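Local coordinates for protein fatty acid synthase 1, isoform A (Drosophila melanogaster, PDB 6FN6) that probably makes long-chain saturated fatty acids from acetyl-CoA and malonyl-CoA using NADPH, this chain being its dehydratase, enoylreductase and ketoreductase region, at residues D598-T603 / S669-W674; E602-Y607 / L641-R646. All blocks are in the same frame, centred on the assembly; numbering follows the deposited sequence.

Contact 1. Residues D598-T603 / S669-W674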
loop_
_atom_site.group_PDB
_atom_site.type_symbol
_atom_site.label_atom_id
_atom_site.label_comp_id
_atom_site.label_asym_id
_atom_site.label_seq_id
_atom_site.Cartn_x
_atom_site.Cartn_y
_atom_site.Cartn_z
ATOM N N ASP A 598 -42.551 15.306 -8.941
ATOM C CA ASP A 598 -42.100 16.549 -8.326
ATOM C C ASP A 598 -40.632 16.814 -8.637
ATOM O O ASP A 598 -39.870 15.886 -8.908
ATOM C CB ASP A 598 -42.312 16.504 -6.810
ATOM C CG ASP A 598 -43.776 16.437 -6.427
ATOM O OD1 ASP A 598 -44.613 16.990 -7.172
ATOM O OD2 ASP A 598 -44.092 15.832 -5.380
ATOM N N LYS A 599 -40.242 18.085 -8.594
ATOM C CA LYS A 599 -38.850 18.473 -8.790
ATOM C C LYS A 599 -38.343 17.987 -10.151
ATOM O O LYS A 599 -38.958 18.258 -11.185
ATOM C CB LYS A 599 -37.984 17.916 -7.653
ATOM C CG LYS A 599 -38.423 18.346 -6.262
ATOM C CD LYS A 599 -38.167 17.255 -5.231
ATOM C CE LYS A 599 -36.694 16.886 -5.145
ATOM N NZ LYS A 599 -36.443 15.876 -4.080
ATOM N N ASN A 600 -37.215 17.280 -10.147
ATOM C CA ASN A 600 -36.672 16.684 -11.358
ATOM C C ASN A 600 -36.773 15.167 -11.241
ATOM O O ASN A 600 -35.799 14.446 -11.449
ATOM C CB ASN A 600 -35.223 17.122 -11.574
ATOM C CG ASN A 600 -34.670 16.669 -12.907
ATOM O OD1 ASN A 600 -35.206 15.758 -13.535
ATOM N ND2 ASN A 600 -33.590 17.304 -13.349
ATOM N N LEU A 601 -37.968 14.693 -10.900
ATOM C CA LEU A 601 -38.207 13.269 -10.695
ATOM C C LEU A 601 -39.324 12.765 -11.602
ATOM O O LEU A 601 -40.148 13.543 -12.085
ATOM C CB LEU A 601 -38.560 12.994 -9.230
ATOM C CG LEU A 601 -37.549 13.484 -8.188
ATOM C CD1 LEU A 601 -38.105 13.318 -6.783
ATOM C CD2 LEU A 601 -36.222 12.752 -8.328
ATOM N N GLU A 602 -39.345 11.457 -11.832
ATOM C CA GLU A 602 -40.349 10.842 -12.689
ATOM C C GLU A 602 -40.706 9.447 -12.193
ATOM O O GLU A 602 -39.836 8.587 -12.052
ATOM C CB GLU A 602 -39.842 10.772 -14.132
ATOM C CG GLU A 602 -40.876 10.317 -15.153
ATOM C CD GLU A 602 -41.898 11.389 -15.473
ATOM O OE1 GLU A 602 -42.003 12.366 -14.702
ATOM O OE2 GLU A 602 -42.595 11.256 -16.500
ATOM N N THR A 603 -41.990 9.226 -11.932
ATOM C CA THR A 603 -42.465 7.915 -11.510
ATOM C C THR A 603 -42.650 7.049 -12.748
ATOM O O THR A 603 -43.454 7.365 -13.623
ATOM C CB THR A 603 -43.787 8.006 -10.725
ATOM O OG1 THR A 603 -43.669 8.996 -9.697
ATOM C CG2 THR A 603 -44.127 6.661 -10.090
ATOM N N SER A 669 -34.537 9.789 -11.675
ATOM C CA SER A 669 -34.083 11.146 -11.964
ATOM C C SER A 669 -33.875 11.350 -13.466
ATOM O O SER A 669 -33.215 10.540 -14.117
ATOM C CB SER A 669 -32.786 11.443 -11.210
ATOM O OG SER A 669 -32.240 12.689 -11.607
ATOM N N LYS A 670 -34.431 12.429 -14.011
ATOM C CA LYS A 670 -34.368 12.670 -15.452
ATOM C C LYS A 670 -32.927 12.768 -15.931
ATOM O O LYS A 670 -32.607 12.351 -17.044
ATOM C CB LYS A 670 -35.107 13.954 -15.830
ATOM C CG LYS A 670 -36.571 13.996 -15.420
ATOM C CD LYS A 670 -37.205 15.324 -15.811
ATOM C CE LYS A 670 -38.608 15.478 -15.241
ATOM N NZ LYS A 670 -39.589 14.561 -15.885
ATOM N N ARG A 671 -32.057 13.315 -15.089
ATOM C CA ARG A 671 -30.653 13.447 -15.448
ATOM C C ARG A 671 -30.070 12.080 -15.770
ATOM O O ARG A 671 -29.258 11.943 -16.685
ATOM C CB ARG A 671 -29.859 14.113 -14.325
ATOM C CG ARG A 671 -30.304 15.531 -14.007
ATOM C CD ARG A 671 -29.375 16.176 -12.993
ATOM N NE ARG A 671 -29.440 15.517 -11.690
ATOM C CZ ARG A 671 -30.193 15.926 -10.672
ATOM N NH1 ARG A 671 -30.964 17.002 -10.786
ATOM N NH2 ARG A 671 -30.174 15.254 -9.530
ATOM N N MET A 672 -30.483 11.068 -15.012
ATOM C CA MET A 672 -29.988 9.717 -15.227
ATOM C C MET A 672 -31.044 8.829 -15.886
ATOM O O MET A 672 -31.459 7.815 -15.327
ATOM C CB MET A 672 -29.527 9.111 -13.897
ATOM C CG MET A 672 -28.164 9.626 -13.441
ATOM S SD MET A 672 -27.816 9.351 -11.693
ATOM C CE MET A 672 -28.874 10.577 -10.926
ATOM N N MET A 673 -31.463 9.220 -17.087
ATOM C CA MET A 673 -32.376 8.412 -17.892
ATOM C C MET A 673 -32.054 8.517 -19.379
ATOM O O MET A 673 -31.663 9.573 -19.876
ATOM C CB MET A 673 -33.844 8.801 -17.672
ATOM C CG MET A 673 -34.421 8.358 -16.343
ATOM S SD MET A 673 -36.231 8.395 -16.320
ATOM C CE MET A 673 -36.589 10.137 -16.227
ATOM N N TRP A 674 -32.226 7.402 -20.081
ATOM C CA TRP A 674 -32.060 7.360 -21.526
ATOM C C TRP A 674 -33.365 6.857 -22.134
ATOM O O TRP A 674 -34.011 5.975 -21.571
ATOM C CB TRP A 674 -30.908 6.438 -21.928
ATOM C CG TRP A 674 -29.607 6.726 -21.251
ATOM C CD1 TRP A 674 -28.560 7.445 -21.753
ATOM C CD2 TRP A 674 -29.202 6.282 -19.951
ATOM N NE1 TRP A 674 -27.531 7.481 -20.842
ATOM C CE2 TRP A 674 -27.900 6.773 -19.728
ATOM C CE3 TRP A 674 -29.815 5.517 -18.954
ATOM C CZ2 TRP A 674 -27.202 6.526 -18.548
ATOM C CZ3 TRP A 674 -29.120 5.273 -17.784
ATOM C CH2 TRP A 674 -27.828 5.777 -17.591
#
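Lys670 reaches past Asn600 to Glu602, and its side chain crosses those of both residues at a slant. Its hydrocarbon chain is extended as far as CE and then bends, chi4 -70°, which sets NZ 3.5 Å from Glu602 OE1 in a long, weak salt bridge. A lysine suits this exposed turn because its methylenes can pass the Asn600 amide while the amine goes on to the Glu602 carboxylate. In Asn600, CG lies anti to the backbone N (chi1 -173°), which carries it across toward Lys670. OD1 accepts a weak hydrogen bond from Lys670 N at 3.5 Å, a modest link for a poorly ordered asparagine. On the other branch ND2 lies 3.7 Å from Arg671 NH1, but both nitrogens are donors, so they meet without bonding; the amide and guanidinium planes stand 78° apart. Arg671 instead gives NE to Gln847 on helix 844-860, while Ser669 OG sits over one face of its guanidinium, offset toward the rim. Met673 brings its CE methyl to 3.9 Å from Glu602 CB, touching the apolar root of the acid. The backbones meet where Leu601 and Ser669 form an antiparallel non-hydrogen-bonded pair, CA to CA 4.8 Å, their side chains on one face of the sheet; Leu601 also packs on Val667 there. The segments thus join the start of strand 601-611 to the turn after strand 665-669, in what is probably the substrate-binding part of the enoylreductase domain. Glu602 OE2 lies close to Asp647 OD2 and is weakly bonded to Thr648 OG1, so the ammonium of Lys670 would probably offset some of the negative charge gathered here, through long and weak surface interactions.

Contact 2. Residues E602-Y607 / L641-R646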
loop_
_atom_site.group_PDB
_atom_site.type_symbol
_atom_site.label_atom_id
_atom_site.label_comp_id
_atom_site.label_asym_id
_atom_site.label_seq_id
_atom_site.Cartn_x
_atom_site.Cartn_y
_atom_site.Cartn_z
ATOM N N GLU A 602 -39.345 11.457 -11.832
ATOM C CA GLU A 602 -40.349 10.842 -12.689
ATOM C C GLU A 602 -40.706 9.447 -12.193
ATOM O O GLU A 602 -39.836 8.587 -12.052
ATOM C CB GLU A 602 -39.842 10.772 -14.132
ATOM C CG GLU A 602 -40.876 10.317 -15.153
ATOM C CD GLU A 602 -41.898 11.389 -15.473
ATOM O OE1 GLU A 602 -42.003 12.366 -14.702
ATOM O OE2 GLU A 602 -42.595 11.256 -16.500
ATOM N N THR A 603 -41.990 9.226 -11.932
ATOM C CA THR A 603 -42.465 7.915 -11.510
ATOM C C THR A 603 -42.650 7.049 -12.748
ATOM O O THR A 603 -43.454 7.365 -13.623
ATOM C CB THR A 603 -43.787 8.006 -10.725
ATOM O OG1 THR A 603 -43.669 8.996 -9.697
ATOM C CG2 THR A 603 -44.127 6.661 -10.090
ATOM N N CYS A 604 -41.893 5.960 -12.821
ATOM C CA CYS A 604 -41.924 5.078 -13.981
ATOM C C CYS A 604 -42.524 3.718 -13.641
ATOM O O CYS A 604 -42.527 3.298 -12.483
ATOM C CB CYS A 604 -40.512 4.895 -14.542
ATOM S SG CYS A 604 -39.694 6.439 -15.012
ATOM N N THR A 605 -43.032 3.038 -14.664
ATOM C CA THR A 605 -43.527 1.679 -14.505
ATOM C C THR A 605 -42.409 0.711 -14.864
ATOM O O THR A 605 -41.861 0.770 -15.963
ATOM C CB THR A 605 -44.754 1.408 -15.399
ATOM O OG1 THR A 605 -45.714 2.458 -15.236
ATOM C CG2 THR A 605 -45.395 0.073 -15.042
ATOM N N VAL A 606 -42.078 -0.184 -13.940
ATOM C CA VAL A 606 -40.942 -1.075 -14.128
ATOM C C VAL A 606 -41.366 -2.315 -14.902
ATOM O O VAL A 606 -42.370 -2.950 -14.578
ATOM C CB VAL A 606 -40.315 -1.464 -12.777
ATOM C CG1 VAL A 606 -39.126 -2.400 -12.977
ATOM C CG2 VAL A 606 -39.889 -0.222 -12.013
ATOM N N TYR A 607 -40.588 -2.648 -15.928
ATOM C CA TYR A 607 -40.813 -3.853 -16.715
ATOM C C TYR A 607 -39.686 -4.848 -16.472
ATOM O O TYR A 607 -39.923 -6.032 -16.237
ATOM C CB TYR A 607 -40.906 -3.518 -18.201
ATOM C CG TYR A 607 -42.264 -3.009 -18.624
ATOM C CD1 TYR A 607 -42.730 -1.778 -18.179
ATOM C CD2 TYR A 607 -43.079 -3.752 -19.468
ATOM C CE1 TYR A 607 -43.968 -1.303 -18.562
ATOM C CE2 TYR A 607 -44.321 -3.284 -19.857
ATOM C CZ TYR A 607 -44.760 -2.060 -19.399
ATOM O OH TYR A 607 -45.993 -1.583 -19.779
ATOM N N LEU A 641 -30.942 -1.350 -8.727
ATOM C CA LEU A 641 -30.056 -0.242 -9.059
ATOM C C LEU A 641 -30.407 0.388 -10.406
ATOM O O LEU A 641 -30.066 1.542 -10.672
ATOM C CB LEU A 641 -28.609 -0.728 -9.078
ATOM C CG LEU A 641 -27.928 -0.888 -7.715
ATOM C CD1 LEU A 641 -26.603 -1.602 -7.893
ATOM C CD2 LEU A 641 -27.732 0.445 -7.015
ATOM N N GLU A 642 -31.083 -0.378 -11.254
ATOM C CA GLU A 642 -31.447 0.086 -12.588
ATOM C C GLU A 642 -32.691 -0.635 -13.086
ATOM O O GLU A 642 -33.114 -1.631 -12.499
ATOM C CB GLU A 642 -30.289 -0.134 -13.563
ATOM C CG GLU A 642 -29.913 -1.598 -13.740
ATOM C CD GLU A 642 -28.661 -1.795 -14.574
ATOM O OE1 GLU A 642 -28.451 -1.028 -15.536
ATOM O OE2 GLU A 642 -27.886 -2.724 -14.265
ATOM N N PHE A 643 -33.269 -0.138 -14.176
ATOM C CA PHE A 643 -34.451 -0.763 -14.754
ATOM C C PHE A 643 -34.741 -0.255 -16.162
ATOM O O PHE A 643 -34.309 0.831 -16.551
ATOM C CB PHE A 643 -35.677 -0.512 -13.871
ATOM C CG PHE A 643 -36.149 0.917 -13.880
ATOM C CD1 PHE A 643 -37.042 1.359 -14.841
ATOM C CD2 PHE A 643 -35.701 1.818 -12.929
ATOM C CE1 PHE A 643 -37.478 2.670 -14.856
ATOM C CE2 PHE A 643 -36.135 3.130 -12.938
ATOM C CZ PHE A 643 -37.024 3.555 -13.904
ATOM N N ALA A 644 -35.490 -1.055 -16.911
ATOM C CA ALA A 644 -36.092 -0.614 -18.160
ATOM C C ALA A 644 -37.605 -0.673 -17.996
ATOM O O ALA A 644 -38.141 -1.652 -17.475
ATOM C CB ALA A 644 -35.636 -1.478 -19.320
ATOM N N GLY A 645 -38.291 0.374 -18.435
ATOM C CA GLY A 645 -39.727 0.453 -18.260
ATOM C C GLY A 645 -40.380 1.562 -19.058
ATOM O O GLY A 645 -39.888 1.955 -20.116
ATOM N N ARG A 646 -41.495 2.070 -18.542
ATOM C CA ARG A 646 -42.254 3.112 -19.223
ATOM C C ARG A 646 -42.345 4.396 -18.409
ATOM O O ARG A 646 -42.403 4.371 -17.179
ATOM C CB ARG A 646 -43.657 2.610 -19.563
ATOM C CG ARG A 646 -43.662 1.533 -20.632
ATOM C CD ARG A 646 -45.068 1.189 -21.083
ATOM N NE ARG A 646 -45.065 0.123 -22.079
ATOM C CZ ARG A 646 -44.813 0.305 -23.374
ATOM N NH1 ARG A 646 -44.833 -0.728 -24.204
ATOM N NH2 ARG A 646 -44.539 1.516 -23.844
#
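Arg646 and Tyr607 meet through an extended chain on one side and a ring on the other: chi3 of Arg646 is -178°, carrying NE straight on from the methylenes, while chi1 of Tyr607, -81°, puts CG anti to its own carbonyl carbon, beside the backbone N. The two side chains pass at a slant, with Arg646 CG 3.5 Å from Tyr607 CE1. Farther out, Tyr607 OH lies in the plane of the guanidinium, at its edge, and takes a weak hydrogen bond from Arg646 NE at 3.0 Å; ring and guanidinium planes are 78° apart. Glu900 receives both groups, one oxygen pairing with Arg646 NH1 and the other with Tyr607 OH, and NH2 is held by the carbonyls of Gly650 and Lys904. A phenylalanine in place of Tyr607 would probably leave Arg646 NE and Glu900 OE2 without the hydroxyl that links them. Thr605 and Arg646 form an antiparallel hydrogen-bonded pair, Thr605 N to Arg646 O and Arg646 N to Thr605 O both 2.9 Å, followed by Tyr607 N to Ala644 O at 3.1 Å, although the axes of the two strand segments cross at not far from a right angle. Between these bonds Gly645 CA approaches Thr605 O in a CA-H...O contact. On the apolar side Phe643 is the hub. Val606 CG1 packs 4.0 Å from Phe643 CB, the two side chains crossing at about a right angle, and Cys604 SG sits at the ring edge, 5.3 Å from the Phe643 centroid, a sulfur-aromatic contact. The strands pair near the corner at Tyr607, in a curled sheet consistent with the GroES-like part of a medium-chain reductase. Burial of the guanidinium implies that its charge needs compensation, which the Glu900 carboxylate probably supplies, while Tyr607 OH joins the two as a shared polar bridge.

In the fold
Both contacts build on strand 601-611 and share Glu602 and Thr603, their centres about 11 Å apart. Contact 1 lies at the surface, at the beginning of that strand, and contact 2 farther along it, where nearly every touching residue is buried. The difference in place shows in the bonding: around the turn of 669-674 each polar link involves a side chain and is long and weak, whereas 641-646 is joined by three backbone hydrogen bonds, a packed phenylalanine and an arginine whose charge Glu900 probably balances. The two sites touch through sulfur, Met673 SD lying 4.2 Å from Cys604 SG, so the two contacts pack against each other there.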